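Local coordinates for probable chitinase A (Chromobacterium violaceum, PDB 4TX8), which probably hydrolyses internal bonds of chitin as a family 18 endochitinase that also carries a family 5/12 carbohydrate-binding module, at residues Gly147-Thr152 with Asn201-Ile206; Gln197-Ser202 with Val236-Gln241. One frame throughout, in Å; residues are numbered along the deposited sequence.

Contact 1: residues Gly147-Thr152 with Asn201-Ile206; sequences GNVSFT and NSLYGI
Ser-202 turns OG between its backbone N and carbonyl carbon (chi1 65°), which sets the hydroxyl before the backbone of Val-149. Val-149 holds CG1 anti to its own N (chi1 175°), and this methyl reaches the helix beside Leu-203 and Ile-206. The one hydrogen bond across the contact runs from Val-149 N to Ser-202 OG, 2.9 Å long, with an N-H...O angle of 158°. Ser-202 OG donates in turn to Asn-198 O, one turn back in its helix. The hydroxyl thus relays between a strand N-H and a helix carbonyl. Ser-202 CB also lies 3.4 Å from Val-149 O.

The rest is mostly packing by apolar side chains. Val-149 CG1 meets Leu-203 CD2 at 3.9 Å, and the two side chains cross obliquely. The Ile-206 side chain crosses that of Val-149 at about a right angle and puts CD1 3.6 Å from Val-149 O. Its other branch, CG2, touches Phe-151 CB at 3.9 Å. The Phe-151 ring leads away and meets Tyr-210 edge-to-face.

The short strand 149-150 pairs antiparallel with strand 135-143 of the family 18 TIM barrel. Helix 193-210, an outer helix of that barrel, packs against it. Leu-203 and Ile-206 also touch strand 176-182, and Leu-203 touches helix 230-246.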
loop_
_atom_site.group_PDB
_atom_site.type_symbol
_atom_site.label_atom_id
_atom_site.label_comp_id
_atom_site.label_asym_id
_atom_site.label_seq_id
_atom_site.Cartn_x
_atom_site.Cartn_y
_atom_site.Cartn_z
ATOM N N GLY A 147 -20.011 -13.252 0.152
ATOM C CA GLY A 147 -19.735 -12.337 1.240
ATOM C C GLY A 147 -18.627 -12.888 2.114
ATOM O O GLY A 147 -17.881 -12.133 2.730
ATOM N N ASN A 148 -18.514 -14.214 2.154
ATOM C CA ASN A 148 -17.472 -14.884 2.926
ATOM C C ASN A 148 -16.058 -14.524 2.486
ATOM O O ASN A 148 -15.770 -14.423 1.295
ATOM C CB ASN A 148 -17.645 -16.404 2.847
ATOM C CG ASN A 148 -18.708 -16.923 3.796
ATOM O OD1 ASN A 148 -19.896 -16.925 3.474
ATOM N ND2 ASN A 148 -18.284 -17.372 4.973
ATOM N N VAL A 149 -15.182 -14.341 3.468
ATOM C CA VAL A 149 -13.767 -14.101 3.232
ATOM C C VAL A 149 -12.949 -15.170 3.952
ATOM O O VAL A 149 -13.294 -15.578 5.058
ATOM C CB VAL A 149 -13.340 -12.698 3.728
ATOM C CG1 VAL A 149 -11.833 -12.506 3.598
ATOM C CG2 VAL A 149 -14.087 -11.611 2.972
ATOM N N SER A 150 -11.873 -15.632 3.325
ATOM C CA SER A 150 -10.970 -16.567 3.979
ATOM C C SER A 150 -9.525 -16.092 3.885
ATOM O O SER A 150 -9.205 -15.194 3.107
ATOM C CB SER A 150 -11.108 -17.963 3.372
ATOM O OG SER A 150 -10.769 -17.948 1.999
ATOM N N PHE A 151 -8.659 -16.698 4.689
ATOM C CA PHE A 151 -7.230 -16.419 4.627
ATOM C C PHE A 151 -6.428 -17.701 4.765
ATOM O O PHE A 151 -6.674 -18.500 5.669
ATOM C CB PHE A 151 -6.809 -15.431 5.716
ATOM C CG PHE A 151 -5.327 -15.205 5.777
ATOM C CD1 PHE A 151 -4.692 -14.428 4.816
ATOM C CD2 PHE A 151 -4.565 -15.776 6.782
ATOM C CE1 PHE A 151 -3.323 -14.219 4.860
ATOM C CE2 PHE A 151 -3.198 -15.574 6.834
ATOM C CZ PHE A 151 -2.574 -14.793 5.868
ATOM N N THR A 152 -5.468 -17.891 3.868
ATOM C CA THR A 152 -4.580 -19.043 3.934
ATOM C C THR A 152 -3.135 -18.601 3.731
ATOM O O THR A 152 -2.802 -17.969 2.729
ATOM C CB THR A 152 -4.945 -20.102 2.886
ATOM O OG1 THR A 152 -6.354 -20.359 2.938
ATOM C CG2 THR A 152 -4.183 -21.391 3.151
ATOM N N ASN A 201 -18.798 -11.611 9.796
ATOM C CA ASN A 201 -18.484 -12.760 10.639
ATOM C C ASN A 201 -17.174 -13.450 10.259
ATOM O O ASN A 201 -16.358 -13.745 11.130
ATOM C CB ASN A 201 -19.630 -13.773 10.605
ATOM C CG ASN A 201 -20.895 -13.246 11.259
ATOM O OD1 ASN A 201 -20.851 -12.322 12.070
ATOM N ND2 ASN A 201 -22.032 -13.840 10.911
ATOM N N SER A 202 -16.965 -13.706 8.970
ATOM C CA SER A 202 -15.773 -14.439 8.553
ATOM C C SER A 202 -14.500 -13.624 8.799
ATOM O O SER A 202 -13.490 -14.172 9.241
ATOM C CB SER A 202 -15.868 -14.857 7.079
ATOM O OG SER A 202 -15.882 -13.738 6.211
ATOM N N LEU A 203 -14.549 -12.320 8.531
ATOM C CA LEU A 203 -13.391 -11.456 8.773
ATOM C C LEU A 203 -13.101 -11.317 10.264
ATOM O O LEU A 203 -11.942 -11.242 10.675
ATOM C CB LEU A 203 -13.599 -10.075 8.156
ATOM C CG LEU A 203 -13.067 -9.894 6.735
ATOM C CD1 LEU A 203 -13.426 -8.518 6.218
ATOM C CD2 LEU A 203 -11.556 -10.106 6.697
ATOM N N TYR A 204 -14.160 -11.276 11.067
ATOM C CA TYR A 204 -14.013 -11.247 12.513
ATOM C C TYR A 204 -13.258 -12.484 12.978
ATOM O O TYR A 204 -12.372 -12.397 13.824
ATOM C CB TYR A 204 -15.379 -11.161 13.198
ATOM C CG TYR A 204 -15.312 -11.211 14.706
ATOM C CD1 TYR A 204 -14.982 -10.084 15.445
ATOM C CD2 TYR A 204 -15.583 -12.387 15.391
ATOM C CE1 TYR A 204 -14.919 -10.126 16.827
ATOM C CE2 TYR A 204 -15.525 -12.442 16.768
ATOM C CZ TYR A 204 -15.194 -11.309 17.482
ATOM O OH TYR A 204 -15.137 -11.362 18.854
ATOM N N GLY A 205 -13.605 -13.634 12.408
ATOM C CA GLY A 205 -12.928 -14.878 12.727
ATOM C C GLY A 205 -11.452 -14.852 12.370
ATOM O O GLY A 205 -10.611 -15.329 13.130
ATOM N N ILE A 206 -11.135 -14.285 11.211
ATOM C CA ILE A 206 -9.754 -14.224 10.745
ATOM C C ILE A 206 -8.921 -13.286 11.616
ATOM O O ILE A 206 -7.845 -13.659 12.089
ATOM C CB ILE A 206 -9.673 -13.764 9.274
ATOM C CG1 ILE A 206 -10.369 -14.779 8.363
ATOM C CG2 ILE A 206 -8.223 -13.571 8.855
ATOM C CD1 ILE A 206 -10.523 -14.318 6.927
#

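Contact 2: residues Gln197-Ser202 with Val236-Gln241; sequences QNFVNS and VSAVKQ
Gln-197 and Gln-241 carry the polar part of this helix pair. Gln-197 has two conformers, and its bonds here belong to the one described. Gln-241 NE2 donates to Gln-197 OE1 at 2.8 Å, with an N-H...O angle of 159°. The donor lies in the carbonyl plane on a lone pair, and the two amides are nearly coplanar. Gln-197 CB starts away from the other helix, but the chain bends at chi2 (-53°) and its end comes back. Gln-241 is extended beyond CG. Its OE1 accepts from Ser-237 OG in the same helix at 3.1 Å. A water also donates to Gln-241 OE1, at 2.9 Å, and makes a weak, long bond to Gln-197 OE1.

Helices 193-210 and 230-246 run roughly parallel here, 30° apart. They are successive outer helices of the family 18 TIM barrel, with strand 214-218 between them in the chain. The axes of segments 197-202 and 236-241 come within 9.0 Å.

Among the apolar contacts, Ala-238 CB meets Phe-199 CD1 at 3.5 Å, oblique to the ring. Val-200 CG2 lies 3.8 Å from Gln-241 CB. Val-196 also touches Ala-238 and Gln-241.

The same Val-200 CG2 packs on the backbone, 3.3 Å from Ala-238 O.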
loop_
_atom_site.group_PDB
_atom_site.type_symbol
_atom_site.label_atom_id
_atom_site.label_comp_id
_atom_site.label_asym_id
_atom_site.label_seq_id
_atom_site.Cartn_x
_atom_site.Cartn_y
_atom_site.Cartn_z
ATOM N N GLN A 197 -23.408 -9.988 6.363
ATOM C CA GLN A 197 -23.198 -10.747 7.590
ATOM C C GLN A 197 -22.071 -11.768 7.443
ATOM O O GLN A 197 -21.268 -11.942 8.361
ATOM C CB GLN A 197 -24.492 -11.439 8.018
ATOM C CG GLN A 197 -25.554 -10.473 8.515
ATOM C CD GLN A 197 -25.034 -9.554 9.605
ATOM O OE1 GLN A 197 -25.015 -8.334 9.447
ATOM N NE2 GLN A 197 -24.608 -10.139 10.719
ATOM N N ASN A 198 -22.002 -12.433 6.292
ATOM C CA ASN A 198 -20.921 -13.383 6.031
ATOM C C ASN A 198 -19.569 -12.678 5.997
ATOM O O ASN A 198 -18.573 -13.190 6.508
ATOM C CB ASN A 198 -21.154 -14.127 4.714
ATOM C CG ASN A 198 -22.292 -15.126 4.798
ATOM O OD1 ASN A 198 -22.685 -15.549 5.885
ATOM N ND2 ASN A 198 -22.820 -15.518 3.646
ATOM N N PHE A 199 -19.554 -11.495 5.391
ATOM C CA PHE A 199 -18.375 -10.634 5.349
ATOM C C PHE A 199 -17.901 -10.315 6.757
ATOM O O PHE A 199 -16.748 -10.560 7.110
ATOM C CB PHE A 199 -18.698 -9.348 4.579
ATOM C CG PHE A 199 -17.544 -8.384 4.456
ATOM C CD1 PHE A 199 -17.313 -7.424 5.432
ATOM C CD2 PHE A 199 -16.720 -8.409 3.342
ATOM C CE1 PHE A 199 -16.269 -6.526 5.312
ATOM C CE2 PHE A 199 -15.674 -7.515 3.215
ATOM C CZ PHE A 199 -15.449 -6.569 4.201
ATOM N N VAL A 200 -18.812 -9.775 7.558
ATOM C CA VAL A 200 -18.503 -9.363 8.919
ATOM C C VAL A 200 -18.020 -10.533 9.773
ATOM O O VAL A 200 -16.954 -10.463 10.388
ATOM C CB VAL A 200 -19.731 -8.713 9.585
ATOM C CG1 VAL A 200 -19.516 -8.566 11.077
ATOM C CG2 VAL A 200 -20.026 -7.363 8.943
ATOM N N ASN A 201 -18.798 -11.611 9.796
ATOM C CA ASN A 201 -18.484 -12.760 10.639
ATOM C C ASN A 201 -17.174 -13.450 10.259
ATOM O O ASN A 201 -16.358 -13.745 11.130
ATOM C CB ASN A 201 -19.630 -13.773 10.605
ATOM C CG ASN A 201 -20.895 -13.246 11.259
ATOM O OD1 ASN A 201 -20.851 -12.322 12.070
ATOM N ND2 ASN A 201 -22.032 -13.840 10.911
ATOM N N SER A 202 -16.965 -13.706 8.970
ATOM C CA SER A 202 -15.773 -14.439 8.553
ATOM C C SER A 202 -14.500 -13.624 8.799
ATOM O O SER A 202 -13.490 -14.172 9.241
ATOM C CB SER A 202 -15.868 -14.857 7.079
ATOM O OG SER A 202 -15.882 -13.738 6.211
ATOM N N VAL A 236 -19.671 0.071 3.581
ATOM C CA VAL A 236 -19.576 0.956 4.739
ATOM C C VAL A 236 -20.246 0.325 5.956
ATOM O O VAL A 236 -19.696 0.331 7.058
ATOM C CB VAL A 236 -20.218 2.328 4.456
ATOM C CG1 VAL A 236 -20.315 3.149 5.734
ATOM C CG2 VAL A 236 -19.423 3.075 3.396
ATOM N N SER A 237 -21.435 -0.228 5.742
ATOM C CA SER A 237 -22.173 -0.896 6.806
ATOM C C SER A 237 -21.403 -2.103 7.332
ATOM O O SER A 237 -21.345 -2.336 8.539
ATOM C CB SER A 237 -23.554 -1.326 6.307
ATOM O OG SER A 237 -24.269 -2.015 7.315
ATOM N N ALA A 238 -20.804 -2.859 6.418
ATOM C CA ALA A 238 -20.058 -4.059 6.781
ATOM C C ALA A 238 -18.837 -3.727 7.632
ATOM O O ALA A 238 -18.581 -4.381 8.643
ATOM C CB ALA A 238 -19.641 -4.818 5.534
ATOM N N VAL A 239 -18.087 -2.709 7.224
ATOM C CA VAL A 239 -16.881 -2.328 7.951
ATOM C C VAL A 239 -17.238 -1.793 9.340
ATOM O O VAL A 239 -16.582 -2.123 10.326
ATOM C CB VAL A 239 -16.056 -1.285 7.167
ATOM C CG1 VAL A 239 -14.876 -0.801 7.990
ATOM C CG2 VAL A 239 -15.566 -1.886 5.856
ATOM N N LYS A 240 -18.298 -0.992 9.415
ATOM C CA LYS A 240 -18.782 -0.473 10.692
ATOM C C LYS A 240 -19.184 -1.589 11.657
ATOM O O LYS A 240 -18.878 -1.523 12.850
ATOM C CB LYS A 240 -19.969 0.463 10.469
ATOM C CG LYS A 240 -19.599 1.812 9.885
ATOM C CD LYS A 240 -20.845 2.545 9.421
ATOM C CE LYS A 240 -21.097 3.811 10.226
ATOM N NZ LYS A 240 -20.147 4.900 9.870
ATOM N N GLN A 241 -19.869 -2.606 11.139
ATOM C CA GLN A 241 -20.311 -3.736 11.959
ATOM C C GLN A 241 -19.122 -4.560 12.430
ATOM O O GLN A 241 -19.079 -5.011 13.573
ATOM C CB GLN A 241 -21.289 -4.623 11.184
ATOM C CG GLN A 241 -22.663 -4.002 10.970
ATOM C CD GLN A 241 -23.589 -4.898 10.166
ATOM O OE1 GLN A 241 -24.124 -4.492 9.134
ATOM N NE2 GLN A 241 -23.788 -6.122 10.640
HETATM O O HOH W 1 -26.452 -5.660 7.771
#

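Both contacts use helix 193-210, and their centres lie about 10 Å apart. Contact 1 joins the helix to the short strand 149-150, and contact 2 joins it to helix 230-246. Ser-202 belongs to both ranges but touches across contact 1 alone. Asn-198, which accepts from its hydroxyl, lies within the range of contact 2. The two also meet directly: Gly-147 O lies 3.4 Å from Phe-199 CB, and Val-149 CG2 lies 4.2 Å from Phe-199 CD2. Contact 1 lies away from the metal and sugar sites. In contact 2 the Phe-199 side chain is about 12 Å from that of Asp-218, a calcium ligand.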